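Local coordinates for protein glucosamine--fructose-6-phosphate aminotransferase [isomerizing] (Francisella tularensis subsp. tularensis, PDB 3TBF) that catalyses the formation of glucosamine 6-phosphate from fructose 6-phosphate and glutamine, its C-terminal part with two SIS domains probably carrying out the isomerase step, at residues Ser262-Lys266 and Asn295-Val299; Ala89-Tyr94 and Asp116-Ser120; Ala175-Leu179 and Tyr196-Leu200; Ser221-Ser225 and Lys275-Val280. All coordinates share one frame. Numbering follows the deposited sequence.

Contact 1: residues Ser262-Lys266 and Asn295-Val299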
loop_
_atom_site.group_PDB
_atom_site.type_symbol
_atom_site.label_atom_id
_atom_site.label_comp_id
_atom_site.label_asym_id
_atom_site.label_seq_id
_atom_site.Cartn_x
_atom_site.Cartn_y
_atom_site.Cartn_z
ATOM N N SER A 262 -7.252 9.072 4.049
ATOM C CA SER A 262 -8.109 10.233 3.794
ATOM C C SER A 262 -7.411 11.432 3.135
ATOM O O SER A 262 -8.044 12.191 2.404
ATOM C CB SER A 262 -8.763 10.669 5.086
ATOM O OG SER A 262 -9.246 9.522 5.774
ATOM N N GLY A 263 -6.117 11.592 3.389
ATOM C CA GLY A 263 -5.337 12.644 2.756
ATOM C C GLY A 263 -5.076 12.521 1.262
ATOM O O GLY A 263 -4.561 13.471 0.667
ATOM N N GLU A 264 -5.436 11.389 0.643
ATOM C CA GLU A 264 -5.057 11.101 -0.739
ATOM C C GLU A 264 -6.224 11.048 -1.731
ATOM O O GLU A 264 -6.051 10.658 -2.914
ATOM C CB GLU A 264 -4.306 9.778 -0.801
ATOM C CG GLU A 264 -2.940 9.813 -0.145
ATOM C CD GLU A 264 -1.891 10.660 -0.901
ATOM O OE1 GLU A 264 -1.409 11.635 -0.224
ATOM O OE2 GLU A 264 -1.551 10.311 -2.117
ATOM N N LEU A 265 -7.391 11.469 -1.264
ATOM C CA LEU A 265 -8.580 11.547 -2.094
ATOM C C LEU A 265 -8.407 12.502 -3.255
ATOM O O LEU A 265 -8.998 12.308 -4.321
ATOM C CB LEU A 265 -9.766 12.016 -1.250
ATOM C CG LEU A 265 -10.008 11.220 0.029
ATOM C CD1 LEU A 265 -11.324 11.635 0.698
ATOM C CD2 LEU A 265 -9.939 9.734 -0.304
ATOM N N LYS A 266 -7.590 13.526 -3.009
ATOM C CA LYS A 266 -7.331 14.635 -3.933
ATOM C C LYS A 266 -7.018 14.159 -5.336
ATOM O O LYS A 266 -7.581 14.672 -6.308
ATOM C CB LYS A 266 -6.152 15.503 -3.441
ATOM C CG LYS A 266 -6.112 15.749 -1.932
ATOM C CD LYS A 266 -5.465 17.085 -1.546
ATOM C CE LYS A 266 -6.037 17.581 -0.197
ATOM N NZ LYS A 266 -5.904 16.548 0.889
ATOM N N ASN A 295 -11.253 16.512 4.933
ATOM C CA ASN A 295 -11.281 15.508 3.856
ATOM C C ASN A 295 -12.695 14.983 3.647
ATOM O O ASN A 295 -13.156 14.735 2.529
ATOM C CB ASN A 295 -10.362 14.342 4.169
ATOM C CG ASN A 295 -8.897 14.759 4.361
ATOM O OD1 ASN A 295 -8.206 14.200 5.230
ATOM N ND2 ASN A 295 -8.409 15.714 3.543
ATOM N N LEU A 296 -13.408 14.840 4.754
ATOM C CA LEU A 296 -14.758 14.358 4.684
ATOM C C LEU A 296 -15.664 15.369 3.996
ATOM O O LEU A 296 -16.592 15.000 3.292
ATOM C CB LEU A 296 -15.231 13.983 6.082
ATOM C CG LEU A 296 -14.688 12.619 6.517
ATOM C CD1 LEU A 296 -14.779 12.439 8.008
ATOM C CD2 LEU A 296 -15.439 11.508 5.808
ATOM N N GLN A 297 -15.359 16.649 4.185
ATOM C CA GLN A 297 -16.099 17.715 3.523
ATOM C C GLN A 297 -15.936 17.591 2.015
ATOM O O GLN A 297 -16.927 17.606 1.277
ATOM C CB GLN A 297 -15.643 19.086 4.014
ATOM C CG GLN A 297 -16.570 20.246 3.562
ATOM C CD GLN A 297 -18.010 20.142 4.126
ATOM O OE1 GLN A 297 -18.220 20.245 5.353
ATOM N NE2 GLN A 297 -19.009 19.963 3.228
ATOM N N GLU A 298 -14.693 17.411 1.562
ATOM C CA GLU A 298 -14.432 17.245 0.128
ATOM C C GLU A 298 -15.366 16.146 -0.374
ATOM O O GLU A 298 -16.087 16.339 -1.368
ATOM C CB GLU A 298 -12.965 16.867 -0.181
ATOM C CG GLU A 298 -11.881 17.930 0.158
ATOM C CD GLU A 298 -10.483 17.663 -0.545
ATOM O OE1 GLU A 298 -10.322 18.057 -1.736
ATOM O OE2 GLU A 298 -9.542 17.080 0.097
ATOM N N VAL A 299 -15.388 15.010 0.337
ATOM C CA VAL A 299 -16.185 13.864 -0.112
ATOM C C VAL A 299 -17.676 14.176 -0.070
ATOM O O VAL A 299 -18.414 13.823 -0.982
ATOM C CB VAL A 299 -15.875 12.561 0.708
ATOM C CG1 VAL A 299 -17.044 11.571 0.635
ATOM C CG2 VAL A 299 -14.621 11.920 0.194
#
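Segment 262-266 is the irregular turn that leaves the C-terminal end of strand 256-261, and it runs past one side of helix 289-301 at residues 295-299. The backbones come closest where the turn begins, with Ser262 CA 6.2 Å from Asn295 CA. One helical bond, Val299 N to Asn295 O at 3.1 Å, places Asn295 and Val299 a turn apart, and Leu265 reaches both. Its CD1 lies 3.3 Å from Val299 CG2, a tight apolar contact, and 4.0 Å from Asn295 O. The amide of Asn295 fits against the start of the turn, with CG 3.3 Å from Ser262 O and OD1 3.8 Å from Gly263 N. Neither approach is a hydrogen bond; OD1 is instead held by Arg235. Toward solvent the chemistry becomes ionic: Lys266 NZ makes a long salt bridge to Glu298 OE2 (3.8 Å) and curls back in a weak hydrogen bond to Gly263 O (3.4 Å). Glu264 points away from the helix and hydrogen-bonds to Ser90 of the second subunit. Helix 289-301 is the crossover of a beta-alpha-beta unit of the second SIS domain, between strands 278-283 and 305-311. Val299 rests on Ile279 and Leu306 of these strands, while Leu265, from the turn after the edge strand, covers Leu233 of strand 229-234.

Contact 2: residues Ala89-Tyr94 and Asp116-Ser120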
loop_
_atom_site.group_PDB
_atom_site.type_symbol
_atom_site.label_atom_id
_atom_site.label_comp_id
_atom_site.label_asym_id
_atom_site.label_seq_id
_atom_site.Cartn_x
_atom_site.Cartn_y
_atom_site.Cartn_z
ATOM N N ALA A 89 4.076 -10.579 2.005
ATOM C CA ALA A 89 4.884 -11.777 1.886
ATOM C C ALA A 89 5.076 -12.263 0.431
ATOM O O ALA A 89 6.119 -12.753 0.098
ATOM C CB ALA A 89 4.250 -12.862 2.694
ATOM N N SER A 90 4.062 -12.196 -0.410
ATOM C CA SER A 90 4.227 -12.695 -1.754
ATOM C C SER A 90 5.113 -11.823 -2.595
ATOM O O SER A 90 5.561 -12.270 -3.657
ATOM C CB SER A 90 2.895 -12.820 -2.439
ATOM O OG SER A 90 2.351 -11.545 -2.718
ATOM N N GLU A 91 5.418 -10.611 -2.127
ATOM C CA GLU A 91 6.377 -9.750 -2.837
ATOM C C GLU A 91 7.780 -9.869 -2.280
ATOM O O GLU A 91 8.730 -10.011 -3.086
ATOM C CB GLU A 91 5.930 -8.309 -2.812
ATOM C CG GLU A 91 4.720 -8.112 -3.698
ATOM C CD GLU A 91 5.103 -8.097 -5.196
ATOM O OE1 GLU A 91 6.151 -7.493 -5.482
ATOM O OE2 GLU A 91 4.401 -8.673 -6.068
ATOM N N ILE A 92 7.952 -9.829 -0.950
ATOM C CA ILE A 92 9.299 -9.859 -0.407
ATOM C C ILE A 92 9.946 -11.194 -0.680
ATOM O O ILE A 92 11.173 -11.298 -0.819
ATOM C CB ILE A 92 9.385 -9.519 1.095
ATOM C CG1 ILE A 92 10.829 -9.227 1.512
ATOM C CG2 ILE A 92 8.795 -10.595 1.992
ATOM C CD1 ILE A 92 10.875 -8.925 3.049
ATOM N N ARG A 93 9.127 -12.226 -0.786
ATOM C CA ARG A 93 9.641 -13.598 -0.999
ATOM C C ARG A 93 10.520 -13.727 -2.243
ATOM O O ARG A 93 11.555 -14.381 -2.233
ATOM C CB ARG A 93 8.464 -14.542 -1.150
ATOM C CG ARG A 93 8.853 -15.916 -1.361
ATOM C CD ARG A 93 7.654 -16.804 -1.563
ATOM N NE ARG A 93 8.093 -18.176 -1.821
ATOM C CZ ARG A 93 7.249 -19.159 -2.065
ATOM N NH1 ARG A 93 5.957 -18.905 -2.044
ATOM N NH2 ARG A 93 7.682 -20.376 -2.327
ATOM N N TYR A 94 10.073 -13.088 -3.316
ATOM C CA TYR A 94 10.744 -13.156 -4.606
ATOM C C TYR A 94 11.544 -11.925 -4.941
ATOM O O TYR A 94 12.119 -11.874 -5.984
ATOM C CB TYR A 94 9.711 -13.378 -5.684
ATOM C CG TYR A 94 8.938 -14.663 -5.518
ATOM C CD1 TYR A 94 7.570 -14.638 -5.232
ATOM C CD2 TYR A 94 9.565 -15.901 -5.633
ATOM C CE1 TYR A 94 6.853 -15.792 -5.032
ATOM C CE2 TYR A 94 8.847 -17.095 -5.453
ATOM C CZ TYR A 94 7.493 -17.020 -5.146
ATOM O OH TYR A 94 6.776 -18.176 -4.972
ATOM N N ASP A 116 3.564 -18.133 1.648
ATOM C CA ASP A 116 4.487 -17.046 1.358
ATOM C C ASP A 116 5.192 -16.473 2.605
ATOM O O ASP A 116 6.397 -16.196 2.587
ATOM C CB ASP A 116 3.743 -15.938 0.618
ATOM C CG ASP A 116 3.387 -16.324 -0.846
ATOM O OD1 ASP A 116 4.151 -17.083 -1.504
ATOM O OD2 ASP A 116 2.343 -15.830 -1.339
ATOM N N THR A 117 4.440 -16.274 3.659
ATOM C CA THR A 117 5.014 -15.905 4.933
ATOM C C THR A 117 6.044 -16.920 5.427
ATOM O O THR A 117 7.176 -16.560 5.798
ATOM C CB THR A 117 3.924 -15.761 5.988
ATOM O OG1 THR A 117 2.922 -14.894 5.460
ATOM C CG2 THR A 117 4.478 -15.149 7.237
ATOM N N LEU A 118 5.652 -18.189 5.438
ATOM C CA LEU A 118 6.565 -19.250 5.845
ATOM C C LEU A 118 7.792 -19.292 4.962
ATOM O O LEU A 118 8.901 -19.433 5.455
ATOM C CB LEU A 118 5.860 -20.596 5.775
ATOM C CG LEU A 118 6.692 -21.799 6.138
ATOM C CD1 LEU A 118 7.196 -21.717 7.550
ATOM C CD2 LEU A 118 5.841 -23.046 5.938
ATOM N N GLU A 119 7.626 -19.165 3.654
ATOM C CA GLU A 119 8.809 -19.181 2.810
ATOM C C GLU A 119 9.665 -17.898 2.937
ATOM O O GLU A 119 10.857 -17.945 2.697
ATOM C CB GLU A 119 8.406 -19.420 1.370
ATOM C CG GLU A 119 7.778 -20.792 1.144
ATOM C CD GLU A 119 8.790 -21.919 1.320
ATOM O OE1 GLU A 119 10.024 -21.648 1.208
ATOM O OE2 GLU A 119 8.322 -23.065 1.584
ATOM N N SER A 120 9.068 -16.755 3.301
ATOM C CA SER A 120 9.848 -15.560 3.636
ATOM C C SER A 120 10.656 -15.814 4.889
ATOM O O SER A 120 11.805 -15.392 4.984
ATOM C CB SER A 120 8.962 -14.331 3.840
ATOM O OG SER A 120 8.355 -13.967 2.626
#
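Arg93 stretches out in an all-trans conformation and lays one face of its guanidinium over Glu119 CB, 3.4 Å from Arg93 NE. At the edge of the same group, Arg93 NH1 donates to Asp116 OD1 at 2.6 Å, a short salt bridge to the residue one turn earlier in the helix. The carboxylate of Glu119 lies out of the guanidinium plane and pairs with Arg122 instead. Beside this salt bridge the packing is close: Ala89 CB sits 3.6 Å from Thr117 N, bringing the two CA atoms to 5.1 Å, and Ile92 CG2 lies 3.5 Å from Ser120 OG. That hydroxyl turns back to its own helix and bonds to Asp116 O (3.0 Å). Ser90 OG hydrogen-bonds to Glu264 of the second subunit, so segment 89-94 is part of the interface with it. Helix 115-124 follows strand 103-109, and helix 89-92 follows edge strand 84-88: neighbouring connections at the C-terminal end of a parallel sheet of order 2-1-3-4-5, as in the flavodoxin-like alpha/beta fold of SIS domains.

Contact 3: residues Ala175-Leu179 and Tyr196-Leu200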
loop_
_atom_site.group_PDB
_atom_site.type_symbol
_atom_site.label_atom_id
_atom_site.label_comp_id
_atom_site.label_asym_id
_atom_site.label_seq_id
_atom_site.Cartn_x
_atom_site.Cartn_y
_atom_site.Cartn_z
ATOM N N ALA A 175 0.702 -4.634 20.198
ATOM C CA ALA A 175 0.748 -3.567 21.207
ATOM C C ALA A 175 1.576 -3.962 22.405
ATOM O O ALA A 175 2.317 -3.141 22.933
ATOM C CB ALA A 175 -0.650 -3.202 21.728
ATOM N N ILE A 176 1.422 -5.201 22.849
ATOM C CA ILE A 176 2.181 -5.700 23.980
ATOM C C ILE A 176 3.679 -5.768 23.633
ATOM O O ILE A 176 4.497 -5.288 24.380
ATOM C CB ILE A 176 1.676 -7.095 24.414
ATOM C CG1 ILE A 176 0.341 -6.953 25.123
ATOM C CG2 ILE A 176 2.704 -7.838 25.300
ATOM C CD1 ILE A 176 -0.403 -8.277 25.161
ATOM N N PHE A 177 4.009 -6.369 22.503
ATOM C CA PHE A 177 5.349 -6.329 21.930
ATOM C C PHE A 177 5.925 -4.895 21.848
ATOM O O PHE A 177 7.069 -4.660 22.215
ATOM C CB PHE A 177 5.318 -6.985 20.529
ATOM C CG PHE A 177 6.577 -6.814 19.748
ATOM C CD1 PHE A 177 7.721 -7.434 20.154
ATOM C CD2 PHE A 177 6.606 -6.049 18.609
ATOM C CE1 PHE A 177 8.901 -7.291 19.446
ATOM C CE2 PHE A 177 7.782 -5.900 17.895
ATOM C CZ PHE A 177 8.929 -6.539 18.322
ATOM N N THR A 178 5.136 -3.934 21.391
ATOM C CA THR A 178 5.608 -2.554 21.375
ATOM C C THR A 178 6.060 -2.144 22.749
ATOM O O THR A 178 7.133 -1.571 22.868
ATOM C CB THR A 178 4.540 -1.582 20.897
ATOM O OG1 THR A 178 4.278 -1.842 19.528
ATOM C CG2 THR A 178 4.983 -0.172 20.997
ATOM N N LEU A 179 5.273 -2.442 23.790
ATOM C CA LEU A 179 5.641 -1.978 25.139
ATOM C C LEU A 179 6.837 -2.760 25.721
ATOM O O LEU A 179 7.715 -2.189 26.381
ATOM C CB LEU A 179 4.447 -1.996 26.078
ATOM C CG LEU A 179 3.244 -1.150 25.633
ATOM C CD1 LEU A 179 2.004 -1.368 26.544
ATOM C CD2 LEU A 179 3.546 0.310 25.620
ATOM N N TYR A 196 -0.001 2.947 29.529
ATOM C CA TYR A 196 -0.393 2.261 28.306
ATOM C C TYR A 196 -0.782 0.790 28.537
ATOM O O TYR A 196 -1.672 0.290 27.865
ATOM C CB TYR A 196 0.702 2.390 27.264
ATOM C CG TYR A 196 1.049 3.821 26.982
ATOM C CD1 TYR A 196 0.051 4.744 26.684
ATOM C CD2 TYR A 196 2.350 4.267 27.038
ATOM C CE1 TYR A 196 0.345 6.045 26.430
ATOM C CE2 TYR A 196 2.651 5.601 26.802
ATOM C CZ TYR A 196 1.641 6.466 26.491
ATOM O OH TYR A 196 1.881 7.791 26.262
ATOM N N THR A 197 -0.167 0.131 29.520
ATOM C CA THR A 197 -0.614 -1.184 29.899
ATOM C C THR A 197 -2.078 -1.131 30.385
ATOM O O THR A 197 -2.871 -2.001 30.020
ATOM C CB THR A 197 0.269 -1.812 30.979
ATOM O OG1 THR A 197 1.626 -1.819 30.549
ATOM C CG2 THR A 197 -0.111 -3.258 31.206
ATOM N N GLU A 198 -2.435 -0.122 31.182
ATOM C CA GLU A 198 -3.822 0.032 31.646
ATOM C C GLU A 198 -4.757 0.289 30.498
ATOM O O GLU A 198 -5.874 -0.165 30.508
ATOM C CB GLU A 198 -4.001 1.143 32.713
ATOM C CG GLU A 198 -3.366 0.772 34.084
ATOM C CD GLU A 198 -3.950 -0.551 34.768
ATOM O OE1 GLU A 198 -5.159 -0.545 35.161
ATOM O OE2 GLU A 198 -3.202 -1.574 34.947
ATOM N N GLU A 199 -4.304 1.031 29.500
ATOM C CA GLU A 199 -5.116 1.242 28.345
ATOM C C GLU A 199 -5.407 -0.082 27.597
ATOM O O GLU A 199 -6.504 -0.273 27.099
ATOM C CB GLU A 199 -4.440 2.279 27.431
ATOM C CG GLU A 199 -5.043 2.366 26.056
ATOM C CD GLU A 199 -4.470 3.527 25.178
ATOM O OE1 GLU A 199 -3.489 4.240 25.571
ATOM O OE2 GLU A 199 -5.028 3.681 24.065
ATOM N N LEU A 200 -4.428 -0.974 27.499
ATOM C CA LEU A 200 -4.652 -2.275 26.870
ATOM C C LEU A 200 -5.675 -3.043 27.701
ATOM O O LEU A 200 -6.586 -3.630 27.152
ATOM C CB LEU A 200 -3.360 -3.091 26.735
ATOM C CG LEU A 200 -2.283 -2.554 25.785
ATOM C CD1 LEU A 200 -1.077 -3.546 25.586
ATOM C CD2 LEU A 200 -2.844 -2.099 24.400
#
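Apolar side chains make up nearly all of this interface between helices 165-184 and 190-201. Leu200 reaches across to the other helix, its CD2 3.6 Å from Ala175 CB and its CD1 3.7 Å from Ile176 CG1. Leu179 answers from the opposite direction: its CD1 meets Leu200 CD1 at 3.9 Å, and its CD2 lies 3.9 Å from Tyr196 CB. Spacings of four residues, Ala175 to Leu179 and Tyr196 to Leu200, bring these residues onto the facing sides of their helices, where Ala175 pairs with Leu200 and Leu179 with Thr197, each at 7.9 Å between CA atoms. The short segments run antiparallel, with 169° between their directions and axes 10.9 Å apart, a distance that leaves room for the leucines to interleave. This is a helical hairpin: the long helix that follows the last strand of the first SIS sheet turns back through a short loop into the first of several helices leading to the second sheet. The polar group at the interface finds its partner elsewhere: Thr197 OG1, 4.0 Å from Leu179 CD1, bonds to Ile193 O in its own helix. The ring of Tyr196 leads away from helix 165-184 and meets Tyr79 of helix 63-80 edge-to-face. Phe334 packs on both Ala175 and Leu200, and Ile38 on both Leu179 and Thr197.

Contact 4: residues Ser221-Ser225 and Lys275-Val280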
loop_
_atom_site.group_PDB
_atom_site.type_symbol
_atom_site.label_atom_id
_atom_site.label_comp_id
_atom_site.label_asym_id
_atom_site.label_seq_id
_atom_site.Cartn_x
_atom_site.Cartn_y
_atom_site.Cartn_z
ATOM N N SER A 221 -27.245 -1.458 7.356
ATOM C CA SER A 221 -26.806 -2.339 6.310
ATOM C C SER A 221 -27.806 -2.518 5.141
ATOM O O SER A 221 -27.382 -2.931 4.044
ATOM C CB SER A 221 -26.452 -3.694 6.917
ATOM O OG SER A 221 -27.609 -4.435 7.203
ATOM N N GLU A 222 -29.096 -2.233 5.354
ATOM C CA GLU A 222 -30.086 -2.312 4.255
ATOM C C GLU A 222 -29.698 -1.368 3.104
ATOM O O GLU A 222 -29.894 -1.696 1.937
ATOM C CB GLU A 222 -31.496 -1.958 4.740
ATOM C CG GLU A 222 -32.145 -3.046 5.639
ATOM C CD GLU A 222 -33.116 -2.498 6.757
ATOM O OE1 GLU A 222 -33.323 -1.262 6.882
ATOM O OE2 GLU A 222 -33.677 -3.329 7.530
ATOM N N TYR A 223 -29.123 -0.216 3.455
ATOM C CA TYR A 223 -28.585 0.724 2.486
ATOM C C TYR A 223 -27.647 0.056 1.441
ATOM O O TYR A 223 -27.539 0.555 0.332
ATOM C CB TYR A 223 -27.880 1.896 3.200
ATOM C CG TYR A 223 -27.328 2.928 2.258
ATOM C CD1 TYR A 223 -28.163 3.861 1.643
ATOM C CD2 TYR A 223 -25.966 2.964 1.954
ATOM C CE1 TYR A 223 -27.646 4.806 0.752
ATOM C CE2 TYR A 223 -25.449 3.911 1.058
ATOM C CZ TYR A 223 -26.298 4.809 0.462
ATOM O OH TYR A 223 -25.777 5.717 -0.433
ATOM N N PHE A 224 -27.025 -1.078 1.761
ATOM C CA PHE A 224 -25.998 -1.639 0.894
ATOM C C PHE A 224 -26.554 -2.692 -0.062
ATOM O O PHE A 224 -25.802 -3.237 -0.894
ATOM C CB PHE A 224 -24.824 -2.232 1.686
ATOM C CG PHE A 224 -23.926 -1.203 2.350
ATOM C CD1 PHE A 224 -24.342 -0.528 3.476
ATOM C CD2 PHE A 224 -22.642 -0.955 1.868
ATOM C CE1 PHE A 224 -23.539 0.380 4.117
ATOM C CE2 PHE A 224 -21.807 -0.034 2.490
ATOM C CZ PHE A 224 -22.260 0.647 3.621
ATOM N N SER A 225 -27.852 -2.970 0.008
ATOM C CA SER A 225 -28.393 -4.121 -0.751
ATOM C C SER A 225 -28.237 -4.002 -2.263
ATOM O O SER A 225 -28.032 -5.004 -2.928
ATOM C CB SER A 225 -29.868 -4.366 -0.418
ATOM O OG SER A 225 -30.615 -3.191 -0.634
ATOM N N LYS A 275 -23.527 10.306 -5.872
ATOM C CA LYS A 275 -24.630 10.159 -4.907
ATOM C C LYS A 275 -24.968 8.710 -4.585
ATOM O O LYS A 275 -25.542 8.450 -3.537
ATOM C CB LYS A 275 -25.902 10.892 -5.370
ATOM C CG LYS A 275 -26.476 10.370 -6.705
ATOM C CD LYS A 275 -27.979 10.697 -6.901
ATOM C CE LYS A 275 -28.505 10.127 -8.247
ATOM N NZ LYS A 275 -30.000 10.068 -8.328
ATOM N N ASN A 276 -24.616 7.780 -5.473
ATOM C CA ASN A 276 -24.850 6.342 -5.191
ATOM C C ASN A 276 -23.726 5.611 -4.410
ATOM O O ASN A 276 -23.827 4.415 -4.180
ATOM C CB ASN A 276 -25.235 5.563 -6.467
ATOM C CG ASN A 276 -26.678 5.888 -6.956
ATOM O OD1 ASN A 276 -27.395 6.705 -6.344
ATOM N ND2 ASN A 276 -27.089 5.261 -8.073
HETATM N N MSE A 277 -22.714 6.346 -3.954
HETATM C CA MSE A 277 -21.529 5.760 -3.346
HETATM C C MSE A 277 -21.504 5.892 -1.822
HETATM O O MSE A 277 -21.504 6.997 -1.295
HETATM C CB MSE A 277 -20.301 6.450 -3.921
HETATM C CG MSE A 277 -19.006 6.138 -3.231
HETATM SE SE MSE A 277 -18.475 4.343 -3.702
HETATM C CE MSE A 277 -18.389 4.554 -5.679
ATOM N N PRO A 278 -21.472 4.752 -1.109
ATOM C CA PRO A 278 -21.265 4.716 0.330
ATOM C C PRO A 278 -19.831 4.989 0.716
ATOM O O PRO A 278 -18.922 4.427 0.115
ATOM C CB PRO A 278 -21.611 3.290 0.707
ATOM C CG PRO A 278 -22.291 2.724 -0.415
ATOM C CD PRO A 278 -21.801 3.425 -1.636
ATOM N N ILE A 279 -19.643 5.880 1.679
ATOM C CA ILE A 279 -18.347 6.206 2.221
ATOM C C ILE A 279 -18.348 5.831 3.711
ATOM O O ILE A 279 -19.085 6.380 4.506
ATOM C CB ILE A 279 -18.008 7.699 2.033
ATOM C CG1 ILE A 279 -17.649 7.998 0.583
ATOM C CG2 ILE A 279 -16.769 8.093 2.817
ATOM C CD1 ILE A 279 -18.777 7.854 -0.376
ATOM N N VAL A 280 -17.545 4.848 4.083
ATOM C CA VAL A 280 -17.482 4.432 5.480
ATOM C C VAL A 280 -16.180 4.961 6.078
ATOM O O VAL A 280 -15.088 4.749 5.527
ATOM C CB VAL A 280 -17.529 2.935 5.623
ATOM C CG1 VAL A 280 -17.464 2.605 7.062
ATOM C CG2 VAL A 280 -18.804 2.351 4.999
#
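This is an apolar contact between a short 3-10 turn, which follows helix 214-221, and the N-terminal end of strand 278-283, in the middle of the second SIS sheet. Two successive aromatic residues of the turn both pack on the CB-CG edge of Pro278. The ring of Tyr223 meets it edge-on, CE2 to Pro278 CG at 3.7 Å, and Phe224 CE2 lies 3.8 Å from Pro278 CB. Phe224 reaches further along the strand, directing its ring edge at Val280, with CZ 4.1 Å from Val280 CG2. The hydroxyl of Tyr223 passes Lys275 O at 4.1 Å, too far to bond; its ring makes cation-pi contacts with Lys227 and Lys305. The turn keeps its shape through Phe224 N to Ser221 O (3.0 Å) and through Ser225 OG to Glu222 O (3.1 Å). Strand 278-283 is hydrogen-bonded between strands 229-234 and 305-311. Phe224 spans this region, touching Thr230 and Ile307, while on the other flank of the turn Ser221 and Ser225 pack against helix 335-355.

In the fold
Contacts 1 and 2 hold corresponding places in the two SIS folds: in each, the chain leaving the edge strand meets the helix that follows the third strand of a 2-1-3-4-5 sheet. Each adds a salt bridge to its packing, long and at the exposed margin in contact 1, short and central in contact 2, and Glu264 of one subunit bonds to Ser90 of the other. Contacts 1 and 3 are buried, contacts 2 and 4 partly so. Contact 4 meets contact 1 where Val299 CG1 packs 3.6 Å from Ile279 CG1, while Pro278 and Val280 serve the aromatic turn. Contact 3, about 36 Å from contact 4 between centres, is a helix pair, almost wholly apolar.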